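Local coordinates for uncharacterized protein AsbF (Bacillus anthracis, PDB 3DX5) that catalyses the manganese-dependent dehydration of 3-dehydroshikimate to 3,4-dihydroxybenzoate, a step in the biosynthesis of the siderophore petrobactin, at residues M137-T143 with N166-D172; K2-I8 with F29-W35. Where two conformers were deposited one is given. Residues are numbered along the deposited sequence.

Both contacts are pairs of neighbouring parallel strands in one TIM barrel, each closing a beta-alpha-beta unit, and their centres lie 16 Å apart with about 5 Å between their nearest atoms. They do not touch; the active site relates them. Contact 1 supplies two manganese ligands, Glu142 OE2 and Asp172 OD2, each 2.1 Å from MN, and the metal is also bound by O3 of the product, 3,4-dihydroxybenzoate. Contact 2 reaches the other end of that molecule, with Ile8 CD1 3.5 Å from its carboxylate atom O1. The side chain of Glu33 in contact 2 comes within about 6 Å of the manganese. It also hydrogen-bonds His198, another ligand of the metal.

Contact 1 (M137-T143 with N166-D172); sequences MYVLLET and NLKINLD. With MN (manganese (II) ion), chain B; DHB (3,4-dihydroxybenzoic acid), chain D.
Strands 138-142 and 167-172 run parallel, their axes 4.0 Å apart at closest approach and crossing at -40°, with Val139, Leu140, Leu141 and Glu142 paired to Leu167, Lys168, Ile169 and Asn170. The backbone ladder alternates: Val139 N donates to Asn166 O (2.9 Å), Lys168 N to Val139 O (2.7 Å), Leu141 N to Lys168 O (3.0 Å), Asn170 N to Leu141 O (2.9 Å) and Thr143 N to Asn170 O (3.2 Å). Asn166 ND2 donates to Met137 O (3.1 Å; a selenomethionine), and Thr143 OG1, chi1 p, accepts a hydrogen bond from Asp172 N (3.0 Å).

Leu140, Glu142, Lys168 and Asn170 share one face. Glu142 (chi1 and chi2 t) divides its carboxylate: OE1 forms a salt bridge with Arg102 and accepts a weak hydrogen bond from Asn170 ND2 (3.0 Å), while OE2 binds manganese at 2.1 Å. Asp172, the N-cap of helix 173-178, also ligates manganese through OD2 (2.1 Å); its OD1 forms a salt bridge with Lys200. The ion, also bound by His198, Glu253 and product O3 (2.1 Å from MN), bridges the two carboxylates at the C-terminal strand ends, as expected for a TIM barrel. On the opposite face Leu141 CG meets Leu167 CD1 at 3.7 Å.

Helix 152-162 joins the pair into a beta-alpha-beta unit; helix 115-134 packs on Val139 and Leu167, strand 100-103 lies beside 138-142 and strand 194-202 beside 167-172.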
loop_
_atom_site.group_PDB
_atom_site.type_symbol
_atom_site.label_atom_id
_atom_site.label_comp_id
_atom_site.label_asym_id
_atom_site.label_seq_id
_atom_site.Cartn_x
_atom_site.Cartn_y
_atom_site.Cartn_z
HETATM N N MSE A 137 26.729 7.543 -5.938
HETATM C CA MSE A 137 25.678 6.624 -5.544
HETATM C C MSE A 137 25.454 5.609 -6.651
HETATM O O MSE A 137 25.662 5.907 -7.822
HETATM C CB MSE A 137 24.390 7.409 -5.280
HETATM C CG MSE A 137 24.462 8.314 -4.043
HETATM SE SE MSE A 137 22.906 9.478 -3.995
HETATM C CE MSE A 137 23.431 10.773 -2.575
ATOM N N TYR A 138 25.024 4.410 -6.270
ATOM C CA TYR A 138 24.827 3.309 -7.202
ATOM C C TYR A 138 23.357 3.082 -7.443
ATOM O O TYR A 138 22.534 3.152 -6.489
ATOM C CB TYR A 138 25.462 2.019 -6.679
ATOM C CG TYR A 138 26.964 2.144 -6.527
ATOM C CD1 TYR A 138 27.818 1.943 -7.626
ATOM C CD2 TYR A 138 27.524 2.555 -5.315
ATOM C CE1 TYR A 138 29.202 2.104 -7.515
ATOM C CE2 TYR A 138 28.928 2.712 -5.185
ATOM C CZ TYR A 138 29.744 2.462 -6.293
ATOM O OH TYR A 138 31.098 2.623 -6.186
ATOM N N VAL A 139 23.048 2.763 -8.707
ATOM C CA VAL A 139 21.709 2.364 -9.110
ATOM C C VAL A 139 21.665 0.838 -9.172
ATOM O O VAL A 139 22.342 0.215 -9.998
ATOM C CB VAL A 139 21.358 2.962 -10.514
ATOM C CG1 VAL A 139 19.976 2.477 -11.002
ATOM C CG2 VAL A 139 21.430 4.458 -10.452
ATOM N N LEU A 140 20.850 0.225 -8.318
ATOM C CA LEU A 140 20.706 -1.222 -8.322
ATOM C C LEU A 140 19.420 -1.633 -9.004
ATOM O O LEU A 140 18.316 -1.284 -8.535
ATOM C CB LEU A 140 20.685 -1.763 -6.890
ATOM C CG LEU A 140 22.061 -1.951 -6.232
ATOM C CD1 LEU A 140 22.757 -0.562 -5.990
ATOM C CD2 LEU A 140 21.920 -2.720 -4.944
ATOM N N LEU A 141 19.539 -2.399 -10.086
ATOM C CA LEU A 141 18.357 -2.971 -10.703
ATOM C C LEU A 141 18.040 -4.250 -9.982
ATOM O O LEU A 141 18.932 -5.068 -9.716
ATOM C CB LEU A 141 18.594 -3.272 -12.204
ATOM C CG LEU A 141 19.042 -2.076 -13.061
ATOM C CD1 LEU A 141 19.307 -2.550 -14.520
ATOM C CD2 LEU A 141 18.044 -0.922 -13.020
ATOM N N GLU A 142 16.775 -4.428 -9.661
ATOM C CA GLU A 142 16.330 -5.643 -8.981
ATOM C C GLU A 142 15.963 -6.715 -10.040
ATOM O O GLU A 142 15.350 -6.400 -11.039
ATOM C CB GLU A 142 15.144 -5.306 -8.060
ATOM C CG GLU A 142 14.678 -6.497 -7.246
ATOM C CD GLU A 142 13.899 -6.072 -6.036
ATOM O OE1 GLU A 142 14.222 -5.033 -5.422
ATOM O OE2 GLU A 142 12.964 -6.799 -5.694
ATOM N N THR A 143 16.387 -7.957 -9.848
ATOM C CA THR A 143 16.001 -9.045 -10.739
ATOM C C THR A 143 14.510 -9.399 -10.464
ATOM O O THR A 143 14.149 -9.803 -9.347
ATOM C CB THR A 143 16.902 -10.269 -10.532
ATOM O OG1 THR A 143 16.918 -10.581 -9.147
ATOM C CG2 THR A 143 18.399 -9.989 -10.986
ATOM N N ASN A 166 28.342 2.709 -12.391
ATOM C CA ASN A 166 27.446 2.845 -11.227
ATOM C C ASN A 166 26.176 2.005 -11.310
ATOM O O ASN A 166 25.302 2.114 -10.449
ATOM C CB ASN A 166 27.096 4.307 -10.945
ATOM C CG ASN A 166 28.299 5.113 -10.562
ATOM O OD1 ASN A 166 29.181 5.345 -11.396
ATOM N ND2 ASN A 166 28.374 5.523 -9.300
ATOM N N LEU A 167 26.048 1.198 -12.366
ATOM C CA LEU A 167 24.883 0.303 -12.485
ATOM C C LEU A 167 25.232 -0.992 -11.777
ATOM O O LEU A 167 26.246 -1.653 -12.102
ATOM C CB LEU A 167 24.575 -0.003 -13.947
ATOM C CG LEU A 167 23.312 -0.854 -14.088
ATOM C CD1 LEU A 167 22.125 -0.023 -13.550
ATOM C CD2 LEU A 167 23.147 -1.198 -15.568
ATOM N N LYS A 168 24.403 -1.363 -10.813
ATOM C CA LYS A 168 24.680 -2.552 -10.013
ATOM C C LYS A 168 23.403 -3.372 -9.951
ATOM O O LYS A 168 22.432 -3.000 -10.606
ATOM C CB LYS A 168 25.156 -2.136 -8.629
ATOM C CG LYS A 168 26.452 -1.300 -8.665
ATOM C CD LYS A 168 27.669 -2.163 -9.100
ATOM C CE LYS A 168 28.925 -1.309 -9.140
ATOM N NZ LYS A 168 30.089 -2.134 -9.473
ATOM N N ILE A 169 23.419 -4.479 -9.203
ATOM C CA ILE A 169 22.279 -5.411 -9.114
ATOM C C ILE A 169 21.860 -5.636 -7.641
ATOM O O ILE A 169 22.712 -5.874 -6.749
ATOM C CB ILE A 169 22.647 -6.809 -9.733
ATOM C CG1 ILE A 169 22.947 -6.698 -11.264
ATOM C CG2 ILE A 169 21.532 -7.893 -9.471
ATOM C CD1 ILE A 169 21.722 -6.330 -12.135
ATOM N N ASN A 170 20.545 -5.639 -7.424
ATOM C CA ASN A 170 19.941 -6.190 -6.227
ATOM C C ASN A 170 19.442 -7.589 -6.593
ATOM O O ASN A 170 18.445 -7.728 -7.345
ATOM C CB ASN A 170 18.745 -5.344 -5.738
ATOM C CG ASN A 170 18.151 -5.909 -4.448
ATOM O OD1 ASN A 170 18.859 -6.532 -3.666
ATOM N ND2 ASN A 170 16.859 -5.768 -4.272
ATOM N N LEU A 171 20.115 -8.624 -6.072
ATOM C CA LEU A 171 19.827 -10.008 -6.504
ATOM C C LEU A 171 18.688 -10.584 -5.648
ATOM O O LEU A 171 18.859 -10.829 -4.451
ATOM C CB LEU A 171 21.082 -10.881 -6.412
ATOM C CG LEU A 171 20.934 -12.321 -6.918
ATOM C CD1 LEU A 171 20.246 -12.395 -8.247
ATOM C CD2 LEU A 171 22.312 -12.931 -7.039
ATOM N N ASP A 172 17.525 -10.795 -6.267
ATOM C CA ASP A 172 16.344 -11.316 -5.549
ATOM C C ASP A 172 16.251 -12.793 -5.966
ATOM O O ASP A 172 15.804 -13.122 -7.067
ATOM C CB ASP A 172 15.120 -10.478 -5.945
ATOM C CG ASP A 172 13.852 -10.845 -5.173
ATOM O OD1 ASP A 172 13.591 -12.039 -4.914
ATOM O OD2 ASP A 172 13.088 -9.915 -4.859
HETATM MN MN MN B . 12.431 -8.026 -4.105
HETATM C C1 DHB D . 8.416 -5.376 -4.800
HETATM C C2 DHB D . 9.534 -6.199 -4.697
HETATM C C3 DHB D . 9.430 -7.570 -4.954
HETATM O O3 DHB D . 10.485 -8.442 -4.878
HETATM C C4 DHB D . 8.130 -8.106 -5.363
HETATM O O4 DHB D . 8.071 -9.433 -5.611
HETATM C C5 DHB D . 7.026 -7.269 -5.492
HETATM C C6 DHB D . 7.185 -5.901 -5.201
HETATM C C DHB D . 8.562 -3.895 -4.491
HETATM O O1 DHB D . 7.636 -3.084 -4.598
HETATM O O2 DHB D . 9.733 -3.431 -4.061
#

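Contact 2 (K2-I8 with F29-W35). With DHB (3,4-dihydroxybenzoic acid), chain D.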
loop_
_atom_site.group_PDB
_atom_site.type_symbol
_atom_site.label_atom_id
_atom_site.label_comp_id
_atom_site.label_asym_id
_atom_site.label_seq_id
_atom_site.Cartn_x
_atom_site.Cartn_y
_atom_site.Cartn_z
ATOM N N LYS A 2 25.312 -10.072 6.909
ATOM C CA LYS A 2 24.538 -8.951 7.444
ATOM C C LYS A 2 23.123 -8.974 6.914
ATOM O O LYS A 2 22.914 -9.020 5.708
ATOM C CB LYS A 2 25.185 -7.627 7.067
ATOM C CG LYS A 2 26.328 -7.256 8.001
ATOM C CD LYS A 2 27.547 -6.742 7.289
ATOM C CE LYS A 2 27.316 -5.448 6.537
ATOM N NZ LYS A 2 27.405 -5.678 5.091
ATOM N N TYR A 3 22.172 -8.906 7.832
ATOM C CA TYR A 3 20.758 -8.953 7.473
ATOM C C TYR A 3 20.148 -7.585 7.651
ATOM O O TYR A 3 20.483 -6.842 8.609
ATOM C CB TYR A 3 19.997 -9.980 8.332
ATOM C CG TYR A 3 20.447 -11.357 7.992
ATOM C CD1 TYR A 3 20.029 -11.945 6.788
ATOM C CD2 TYR A 3 21.326 -12.061 8.822
ATOM C CE1 TYR A 3 20.489 -13.221 6.409
ATOM C CE2 TYR A 3 21.795 -13.367 8.464
ATOM C CZ TYR A 3 21.370 -13.916 7.235
ATOM O OH TYR A 3 21.798 -15.165 6.812
ATOM N N SER A 4 19.231 -7.273 6.751
ATOM C CA SER A 4 18.462 -6.066 6.882
ATOM C C SER A 4 16.959 -6.341 6.873
ATOM O O SER A 4 16.475 -7.336 6.342
ATOM C CB SER A 4 18.850 -5.027 5.808
ATOM O OG SER A 4 18.953 -5.628 4.527
ATOM N N LEU A 5 16.234 -5.404 7.449
ATOM C CA LEU A 5 14.801 -5.421 7.495
ATOM C C LEU A 5 14.307 -4.421 6.413
ATOM O O LEU A 5 14.903 -3.365 6.267
ATOM C CB LEU A 5 14.469 -4.922 8.909
ATOM C CG LEU A 5 13.067 -4.627 9.317
ATOM C CD1 LEU A 5 12.985 -4.672 10.812
ATOM C CD2 LEU A 5 12.712 -3.229 8.802
ATOM N N CYS A 6 13.234 -4.715 5.686
ATOM C CA CYS A 6 12.650 -3.747 4.742
ATOM C C CYS A 6 11.438 -3.104 5.357
ATOM O O CYS A 6 10.523 -3.814 5.771
ATOM C CB CYS A 6 12.063 -4.425 3.520
ATOM S SG CYS A 6 13.081 -5.588 2.821
ATOM N N THR A 7 11.383 -1.783 5.348
ATOM C CA THR A 7 10.168 -1.090 5.832
ATOM C C THR A 7 8.920 -1.365 4.965
ATOM O O THR A 7 7.818 -1.246 5.462
ATOM C CB THR A 7 10.400 0.421 6.023
ATOM O OG1 THR A 7 10.493 1.063 4.748
ATOM C CG2 THR A 7 11.704 0.663 6.834
ATOM N N ILE A 8 9.102 -1.782 3.699
ATOM C CA ILE A 8 7.955 -2.230 2.896
ATOM C C ILE A 8 7.162 -3.396 3.565
ATOM O O ILE A 8 5.976 -3.532 3.336
ATOM C CB ILE A 8 8.370 -2.612 1.443
ATOM C CG1 ILE A 8 7.147 -2.626 0.495
ATOM C CG2 ILE A 8 9.224 -3.919 1.398
ATOM C CD1 ILE A 8 7.541 -2.746 -1.069
ATOM N N PHE A 29 19.259 -7.319 13.454
ATOM C CA PHE A 29 19.488 -6.770 12.115
ATOM C C PHE A 29 20.607 -5.740 12.175
ATOM O O PHE A 29 20.782 -5.048 13.186
ATOM C CB PHE A 29 18.251 -6.097 11.567
ATOM C CG PHE A 29 17.146 -7.046 11.254
ATOM C CD1 PHE A 29 17.113 -7.717 10.024
ATOM C CD2 PHE A 29 16.180 -7.328 12.206
ATOM C CE1 PHE A 29 16.079 -8.615 9.730
ATOM C CE2 PHE A 29 15.146 -8.205 11.925
ATOM C CZ PHE A 29 15.084 -8.845 10.670
ATOM N N GLU A 30 21.361 -5.614 11.099
ATOM C CA GLU A 30 22.369 -4.563 11.054
ATOM C C GLU A 30 22.064 -3.487 10.045
ATOM O O GLU A 30 22.848 -2.539 9.860
ATOM C CB GLU A 30 23.736 -5.173 10.785
ATOM C CG GLU A 30 24.283 -5.832 12.036
ATOM C CD GLU A 30 25.569 -6.561 11.739
ATOM O OE1 GLU A 30 26.550 -5.941 11.301
ATOM O OE2 GLU A 30 25.574 -7.777 11.894
ATOM N N GLY A 31 20.919 -3.611 9.387
ATOM C CA GLY A 31 20.557 -2.621 8.400
ATOM C C GLY A 31 19.053 -2.500 8.257
ATOM O O GLY A 31 18.287 -3.413 8.661
ATOM N N ILE A 32 18.637 -1.356 7.716
ATOM C CA ILE A 32 17.234 -1.141 7.333
ATOM C C ILE A 32 17.226 -0.706 5.864
ATOM O O ILE A 32 17.943 0.222 5.482
ATOM C CB ILE A 32 16.565 -0.088 8.240
ATOM C CG1 ILE A 32 16.428 -0.665 9.664
ATOM C CG2 ILE A 32 15.189 0.334 7.656
ATOM C CD1 ILE A 32 16.115 0.420 10.709
ATOM N N GLU A 33 16.423 -1.385 5.053
ATOM C CA GLU A 33 16.231 -1.004 3.663
ATOM C C GLU A 33 14.939 -0.209 3.674
ATOM O O GLU A 33 13.824 -0.741 3.973
ATOM C CB GLU A 33 16.140 -2.256 2.756
ATOM C CG GLU A 33 15.597 -1.944 1.326
ATOM C CD GLU A 33 15.480 -3.201 0.446
ATOM O OE1 GLU A 33 16.065 -4.264 0.800
ATOM O OE2 GLU A 33 14.787 -3.142 -0.608
ATOM N N LEU A 34 15.079 1.080 3.375
ATOM C CA LEU A 34 13.999 2.019 3.576
ATOM C C LEU A 34 13.246 2.202 2.273
ATOM O O LEU A 34 13.848 2.629 1.270
ATOM C CB LEU A 34 14.567 3.368 4.033
ATOM C CG LEU A 34 13.624 4.447 4.538
ATOM C CD1 LEU A 34 12.661 4.012 5.591
ATOM C CD2 LEU A 34 14.547 5.543 5.105
ATOM N N TRP A 35 11.941 1.935 2.289
ATOM C CA TRP A 35 11.094 2.158 1.111
ATOM C C TRP A 35 11.089 3.669 0.785
ATOM O O TRP A 35 11.027 4.495 1.706
ATOM C CB TRP A 35 9.687 1.712 1.485
ATOM C CG TRP A 35 8.775 1.335 0.354
ATOM C CD1 TRP A 35 9.114 0.991 -0.951
ATOM C CD2 TRP A 35 7.347 1.211 0.449
ATOM N NE1 TRP A 35 7.956 0.673 -1.661
ATOM C CE2 TRP A 35 6.870 0.804 -0.822
ATOM C CE3 TRP A 35 6.425 1.400 1.502
ATOM C CZ2 TRP A 35 5.497 0.593 -1.072
ATOM C CZ3 TRP A 35 5.062 1.196 1.250
ATOM C CH2 TRP A 35 4.617 0.798 -0.027
HETATM C C1 DHB D . 8.416 -5.376 -4.800
HETATM C C2 DHB D . 9.534 -6.199 -4.697
HETATM C C3 DHB D . 9.430 -7.570 -4.954
HETATM O O3 DHB D . 10.485 -8.442 -4.878
HETATM C C4 DHB D . 8.130 -8.106 -5.363
HETATM O O4 DHB D . 8.071 -9.433 -5.611
HETATM C C5 DHB D . 7.026 -7.269 -5.492
HETATM C C6 DHB D . 7.185 -5.901 -5.201
HETATM C C DHB D . 8.562 -3.895 -4.491
HETATM O O1 DHB D . 7.636 -3.084 -4.598
HETATM O O2 DHB D . 9.733 -3.431 -4.061
HETATM O O HOH W 1 22.510 -8.907 10.847
HETATM O O HOH W 2 11.578 -1.507 2.069
#
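The first beta-alpha-beta unit of the TIM barrel brings strands 2-6 and 31-35 together in parallel, and their C-terminal ends open into the product-binding pocket. At the start, Tyr3 O accepts hydrogen bonds from Glu30 N (2.9 Å) and, weakly, Gly31 N (3.4 Å). Next come Leu5 N to Gly31 O (3.1 Å), Glu33 N to Leu5 O (2.8 Å) and Thr7 N to Glu33 O (3.0 Å). Thr7 OG1 then accepts a hydrogen bond from Trp35 N (3.0 Å) and is also hydrogen-bonded to His38, while water 2 links Ile8 N to Glu33 O, 3.0 Å from each.

Opposite the face of Ser4, Cys6 and Glu33, Leu5 CB makes a CH-pi contact 4.0 Å from the Phe29 ring centroid. At the pocket end, Ile8 CD1 sits over the five-membered ring of Trp35, 3.8 Å from its centroid, and approaches DHB O1 at 3.5 Å. Trp35 NE1 hydrogen-bonds the substrate-binding Tyr70, and the buried Glu33 carboxylate is held by Ser251, Ser68 and the manganese ligand His198.

Leu5 and Ile32 pack against helix 17-26, Trp35 N-caps helix 36-45 and touches Ala219 of the second subunit, and strand 249-252 adjoins 2-6 as strand 64-68 adjoins 31-35.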